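Local coordinates for protein Baccell_00856 (Bacteroides cellulosilyticus DSM 14838, PDB 5MVH) that probably hydrolyses glycosidic bonds as a rhamnosidase, on a beta-propeller fold, at residues Arg68-Asp73 and Lys392-Leu397; Asp98-Leu103 and Lys176-Asn181. All blocks are in the same frame, centred on the assembly; numbering follows the deposited sequence. Where two conformers were deposited one is given.

Contact 1: Arg68-Asp73 and Lys392-Leu397; sequences RKLDSD and KQKRRL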
loop_
_atom_site.group_PDB
_atom_site.type_symbol
_atom_site.label_atom_id
_atom_site.label_comp_id
_atom_site.label_asym_id
_atom_site.label_seq_id
_atom_site.Cartn_x
_atom_site.Cartn_y
_atom_site.Cartn_z
ATOM N N ARG A 68 -7.415 -5.382 -19.210
ATOM C CA ARG A 68 -8.542 -6.199 -19.598
ATOM C C ARG A 68 -9.793 -5.379 -19.392
ATOM O O ARG A 68 -9.799 -4.420 -18.618
ATOM C CB ARG A 68 -8.619 -7.492 -18.780
ATOM C CG ARG A 68 -8.834 -7.307 -17.283
ATOM C CD ARG A 68 -9.466 -8.533 -16.645
ATOM N NE ARG A 68 -9.497 -8.460 -15.178
ATOM C CZ ARG A 68 -10.111 -9.340 -14.389
ATOM N NH1 ARG A 68 -10.786 -10.364 -14.917
ATOM N NH2 ARG A 68 -10.073 -9.203 -13.067
ATOM N N LYS A 69 -10.843 -5.766 -20.111
ATOM C CA LYS A 69 -12.209 -5.448 -19.712
ATOM C C LYS A 69 -12.533 -6.303 -18.493
ATOM O O LYS A 69 -12.250 -7.510 -18.484
ATOM C CB LYS A 69 -13.189 -5.753 -20.861
ATOM C CG LYS A 69 -13.039 -4.828 -22.062
ATOM C CD LYS A 69 -13.495 -3.422 -21.715
ATOM N N LEU A 70 -13.125 -5.687 -17.459
ATOM C CA LEU A 70 -13.463 -6.409 -16.221
ATOM C C LEU A 70 -14.337 -7.646 -16.410
ATOM O O LEU A 70 -14.247 -8.584 -15.623
ATOM C CB LEU A 70 -14.157 -5.481 -15.210
ATOM C CG LEU A 70 -13.255 -4.644 -14.316
ATOM C CD1 LEU A 70 -14.125 -3.610 -13.603
ATOM C CD2 LEU A 70 -12.524 -5.523 -13.320
ATOM N N ASP A 71 -15.184 -7.636 -17.442
ATOM C CA ASP A 71 -16.051 -8.799 -17.747
ATOM C C ASP A 71 -15.354 -9.906 -18.571
ATOM O O ASP A 71 -16.027 -10.822 -19.053
ATOM C CB ASP A 71 -17.349 -8.336 -18.424
ATOM C CG ASP A 71 -17.135 -7.798 -19.824
ATOM O OD1 ASP A 71 -15.973 -7.585 -20.244
ATOM O OD2 ASP A 71 -18.150 -7.582 -20.516
ATOM N N SER A 72 -14.029 -9.811 -18.747
ATOM C CA SER A 72 -13.251 -10.788 -19.508
ATOM C C SER A 72 -12.148 -11.396 -18.650
ATOM O O SER A 72 -11.650 -10.768 -17.699
ATOM C CB SER A 72 -12.635 -10.106 -20.742
ATOM O OG SER A 72 -11.742 -10.951 -21.450
ATOM N N ASP A 73 -11.749 -12.613 -19.005
ATOM C CA ASP A 73 -10.552 -13.244 -18.432
ATOM C C ASP A 73 -9.295 -13.010 -19.275
ATOM O O ASP A 73 -8.219 -13.453 -18.892
ATOM C CB ASP A 73 -10.780 -14.752 -18.239
ATOM C CG ASP A 73 -11.520 -15.073 -16.941
ATOM O OD1 ASP A 73 -12.308 -14.226 -16.446
ATOM O OD2 ASP A 73 -11.300 -16.183 -16.402
ATOM N N LYS A 392 -13.612 0.983 -4.262
ATOM C CA LYS A 392 -14.315 2.276 -4.111
ATOM C C LYS A 392 -15.515 2.450 -5.047
ATOM O O LYS A 392 -16.588 2.915 -4.617
ATOM C CB LYS A 392 -13.386 3.456 -4.390
ATOM C CG LYS A 392 -12.338 3.674 -3.335
ATOM C CD LYS A 392 -11.394 4.798 -3.727
ATOM C CE LYS A 392 -10.030 4.558 -3.127
ATOM N NZ LYS A 392 -9.000 5.554 -3.566
ATOM N N GLN A 393 -15.301 2.115 -6.314
ATOM C CA GLN A 393 -16.264 2.338 -7.387
ATOM C C GLN A 393 -17.336 1.223 -7.527
ATOM O O GLN A 393 -18.463 1.505 -7.970
ATOM C CB GLN A 393 -15.520 2.514 -8.713
ATOM C CG GLN A 393 -14.743 3.817 -8.799
ATOM C CD GLN A 393 -13.766 3.896 -9.959
ATOM O OE1 GLN A 393 -13.907 3.211 -10.964
ATOM N NE2 GLN A 393 -12.754 4.754 -9.818
ATOM N N LYS A 394 -16.984 -0.016 -7.180
ATOM C CA LYS A 394 -17.870 -1.170 -7.406
ATOM C C LYS A 394 -18.039 -2.133 -6.228
ATOM O O LYS A 394 -18.801 -3.108 -6.331
ATOM C CB LYS A 394 -17.401 -1.936 -8.648
ATOM C CG LYS A 394 -17.256 -1.104 -9.917
ATOM C CD LYS A 394 -17.310 -1.976 -11.166
ATOM C CE LYS A 394 -17.346 -1.188 -12.468
ATOM N NZ LYS A 394 -18.401 -0.128 -12.456
ATOM N N ARG A 395 -17.360 -1.879 -5.102
ATOM C CA ARG A 395 -17.370 -2.807 -3.959
ATOM C C ARG A 395 -17.016 -4.253 -4.348
ATOM O O ARG A 395 -17.604 -5.225 -3.851
ATOM C CB ARG A 395 -18.726 -2.752 -3.219
ATOM C CG ARG A 395 -18.970 -1.414 -2.562
ATOM C CD ARG A 395 -18.258 -1.326 -1.228
ATOM N NE ARG A 395 -18.523 -0.062 -0.539
ATOM C CZ ARG A 395 -17.827 1.069 -0.654
ATOM N NH1 ARG A 395 -16.779 1.173 -1.466
ATOM N NH2 ARG A 395 -18.188 2.131 0.069
ATOM N N ARG A 396 -16.031 -4.379 -5.223
ATOM C CA ARG A 396 -15.443 -5.674 -5.547
ATOM C C ARG A 396 -13.974 -5.640 -5.140
ATOM O O ARG A 396 -13.288 -4.617 -5.308
ATOM C CB ARG A 396 -15.630 -5.994 -7.023
ATOM C CG ARG A 396 -17.104 -6.109 -7.432
ATOM C CD ARG A 396 -17.252 -6.101 -8.953
ATOM N NE ARG A 396 -16.779 -7.350 -9.517
ATOM C CZ ARG A 396 -16.559 -7.600 -10.814
ATOM N NH1 ARG A 396 -16.742 -6.673 -11.758
ATOM N NH2 ARG A 396 -16.137 -8.814 -11.174
ATOM N N LEU A 397 -13.526 -6.739 -4.555
ATOM C CA LEU A 397 -12.196 -6.850 -4.005
ATOM C C LEU A 397 -11.391 -7.782 -4.901
ATOM O O LEU A 397 -11.678 -8.977 -4.971
ATOM C CB LEU A 397 -12.243 -7.395 -2.576
ATOM C CG LEU A 397 -10.877 -7.657 -1.915
ATOM C CD1 LEU A 397 -10.013 -6.398 -1.918
ATOM C CD2 LEU A 397 -11.046 -8.179 -0.483
#
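L70 meets K394 and R396 where two parts of the beta-propeller come together. L70 lies just past strand 62-69, in a type I turn from K69 to S72. K394 and R396 lie where the chain runs from helix 388-394 to strand 397-402. R395, between them, has a positive phi and departs from helical geometry. The closer part is a small aliphatic touch. L70 CD1 reaches K394 CE at 4.2 Å, and the two side chains meet at a slant. L70 also packs on L390 of the helix and on H398. K394 is the loose side, exposed to solvent. Its chain bends at the last torsion (chi4 -50°), and this takes NZ 5.6 Å from L70 CD1, farther than CE. R396 offers L70 only a long contact, with NH1 4.4 Å from CD1. The polar end of R396 is engaged elsewhere, with NH2 in a salt bridge to E424. No hydrogen bond links the two segments. Within 68-73, R68 ties down the turn. Its NH2 bonds Q52, while R68 NH1 donates to S72 O at 2.9 Å, close to the guanidinium plane.

Contact 2: Asp98-Leu103 and Lys176-Asn181; sequences DGEGYL and KEKKWN
The ammonium NZ of K178 donates to two waters. Water 1 lies 2.6 Å from K178 NZ. Water 2 lies 2.7 Å from K178 NZ. Each passes the link on to E100: water 1 donates to E100 OE1 and water 2 to E100 OE2. Water 1 also hydrogen-bonds Y102 OH at 2.8 Å, in the plane of the ring and at its edge. Solvent thus stands in for a direct ion pair, since K178 NZ and E100 OE1 are 4.1 Å apart, beyond a salt bridge. K178 crosses both E100 and Y102 at about a right angle. A bend in the last torsion of K178 (chi4 -72°) sets NZ beside the phenol, 3.6 Å from Y102 OH. The contact joins surface loops of the beta-propeller. Residues 98-102 connect strands 93-97 and 103-107, and K178 sits in the hairpin between strands 167-174 and 179-184. There K178 and K179 both face S174 in a G1 beta bulge. In 98-103, a type I turn runs from D98 to G101. The D98 carboxylate steadies it: D98 OD1 accepts Y102 N at 3.2 Å, from above the carboxylate plane, and E100 N more weakly. D98 OD2 bonds H104 NE2.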
loop_
_atom_site.group_PDB
_atom_site.type_symbol
_atom_site.label_atom_id
_atom_site.label_comp_id
_atom_site.label_asym_id
_atom_site.label_seq_id
_atom_site.Cartn_x
_atom_site.Cartn_y
_atom_site.Cartn_z
ATOM N N ASP A 98 -4.944 8.705 -14.092
ATOM C CA ASP A 98 -5.584 9.986 -13.821
ATOM C C ASP A 98 -6.988 9.966 -14.438
ATOM O O ASP A 98 -7.384 9.006 -15.102
ATOM C CB ASP A 98 -4.728 11.193 -14.249
ATOM C CG ASP A 98 -4.476 11.267 -15.749
ATOM O OD1 ASP A 98 -5.334 10.843 -16.547
ATOM O OD2 ASP A 98 -3.390 11.775 -16.122
ATOM N N GLY A 99 -7.738 11.028 -14.173
ATOM C CA GLY A 99 -9.118 11.156 -14.607
ATOM C C GLY A 99 -9.351 11.104 -16.100
ATOM O O GLY A 99 -10.438 10.696 -16.523
ATOM N N GLU A 100 -8.346 11.477 -16.895
ATOM C CA GLU A 100 -8.415 11.337 -18.362
ATOM C C GLU A 100 -7.995 9.973 -18.887
ATOM O O GLU A 100 -8.048 9.761 -20.077
ATOM C CB GLU A 100 -7.551 12.389 -19.055
ATOM C CG GLU A 100 -8.058 13.813 -18.985
ATOM C CD GLU A 100 -7.150 14.770 -19.746
ATOM O OE1 GLU A 100 -6.900 14.545 -20.938
ATOM O OE2 GLU A 100 -6.674 15.738 -19.149
ATOM N N GLY A 101 -7.558 9.062 -18.019
ATOM C CA GLY A 101 -7.155 7.705 -18.408
ATOM C C GLY A 101 -5.683 7.462 -18.710
ATOM O O GLY A 101 -5.329 6.330 -19.082
ATOM N N TYR A 102 -4.838 8.486 -18.589
ATOM C CA TYR A 102 -3.390 8.290 -18.739
ATOM C C TYR A 102 -2.857 7.465 -17.569
ATOM O O TYR A 102 -3.220 7.711 -16.409
ATOM C CB TYR A 102 -2.634 9.610 -18.789
ATOM C CG TYR A 102 -2.893 10.459 -20.020
ATOM C CD1 TYR A 102 -2.147 10.290 -21.169
ATOM C CD2 TYR A 102 -3.862 11.462 -20.004
ATOM C CE1 TYR A 102 -2.370 11.071 -22.294
ATOM C CE2 TYR A 102 -4.084 12.251 -21.121
ATOM C CZ TYR A 102 -3.342 12.053 -22.256
ATOM O OH TYR A 102 -3.582 12.845 -23.362
ATOM N N LEU A 103 -2.002 6.496 -17.892
ATOM C CA LEU A 103 -1.291 5.724 -16.878
ATOM C C LEU A 103 -0.057 6.492 -16.422
ATOM O O LEU A 103 0.652 7.071 -17.240
ATOM C CB LEU A 103 -0.848 4.363 -17.423
ATOM C CG LEU A 103 -1.868 3.260 -17.661
ATOM C CD1 LEU A 103 -2.820 3.541 -18.829
ATOM C CD2 LEU A 103 -1.089 1.989 -17.920
ATOM N N LYS A 176 -5.740 18.719 -15.706
ATOM C CA LYS A 176 -6.001 19.788 -16.666
ATOM C C LYS A 176 -4.705 20.461 -17.140
ATOM O O LYS A 176 -4.491 20.631 -18.332
ATOM C CB LYS A 176 -6.986 20.815 -16.069
ATOM N N GLU A 177 -3.823 20.806 -16.209
ATOM C CA GLU A 177 -2.607 21.537 -16.534
ATOM C C GLU A 177 -1.502 20.600 -17.049
ATOM O O GLU A 177 -0.503 21.084 -17.575
ATOM C CB GLU A 177 -2.067 22.317 -15.316
ATOM C CG GLU A 177 -3.076 23.131 -14.487
ATOM C CD GLU A 177 -3.706 24.274 -15.240
ATOM O OE1 GLU A 177 -2.959 25.016 -15.914
ATOM O OE2 GLU A 177 -4.954 24.432 -15.164
ATOM N N LYS A 178 -1.667 19.279 -16.877
ATOM C CA LYS A 178 -0.615 18.291 -17.144
ATOM C C LYS A 178 0.672 18.663 -16.394
ATOM O O LYS A 178 1.754 18.687 -16.990
ATOM C CB LYS A 178 -0.355 18.151 -18.655
ATOM C CG LYS A 178 -1.566 17.739 -19.463
ATOM C CD LYS A 178 -1.190 17.406 -20.902
ATOM C CE LYS A 178 -2.428 17.172 -21.771
ATOM N NZ LYS A 178 -3.106 15.887 -21.461
ATOM N N LYS A 179 0.540 18.975 -15.095
ATOM C CA LYS A 179 1.656 19.510 -14.305
ATOM C C LYS A 179 1.669 18.989 -12.864
ATOM O O LYS A 179 0.617 18.859 -12.232
ATOM C CB LYS A 179 1.589 21.037 -14.272
ATOM N N TRP A 180 2.877 18.731 -12.353
ATOM C CA TRP A 180 3.078 18.326 -10.977
ATOM C C TRP A 180 3.544 19.525 -10.204
ATOM O O TRP A 180 4.380 20.287 -10.688
ATOM C CB TRP A 180 4.137 17.238 -10.858
ATOM C CG TRP A 180 3.711 15.917 -11.340
ATOM C CD1 TRP A 180 3.930 15.394 -12.566
ATOM C CD2 TRP A 180 2.994 14.925 -10.606
ATOM N NE1 TRP A 180 3.396 14.142 -12.651
ATOM C CE2 TRP A 180 2.797 13.829 -11.468
ATOM C CE3 TRP A 180 2.498 14.853 -9.306
ATOM C CZ2 TRP A 180 2.146 12.668 -11.066
ATOM C CZ3 TRP A 180 1.843 13.703 -8.915
ATOM C CH2 TRP A 180 1.676 12.636 -9.780
ATOM N N ASN A 181 3.017 19.670 -8.993
ATOM C CA ASN A 181 3.468 20.689 -8.070
ATOM C C ASN A 181 3.729 20.048 -6.720
ATOM O O ASN A 181 3.020 19.116 -6.342
ATOM C CB ASN A 181 2.419 21.767 -7.936
ATOM C CG ASN A 181 2.345 22.642 -9.164
ATOM O OD1 ASN A 181 3.268 23.390 -9.450
ATOM N ND2 ASN A 181 1.249 22.533 -9.913
HETATM O O HOH W 1 -5.218 14.980 -22.772
HETATM O O HOH W 2 -4.182 15.361 -18.994
#

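In the fold
Both contacts lie on the surface of the propeller, with no buried residue among those that touch. Their centres are 23 Å apart and they share no element. Contact 1 brings the turn after strand 62-69 to the C-terminal region of helix 388-394, distant in sequence. Contact 2 joins loops much closer in the chain, all of them between the two halves of contact 1. Each buries a similar small area, but the chemistry differs. Contact 1 is a leucine methyl against the CE of a lysine and, more loosely, an arginine, with the R396 guanidinium held by a partner outside the contact. Contact 2 is polar and runs through water. Neither has a direct hydrogen bond between its segments.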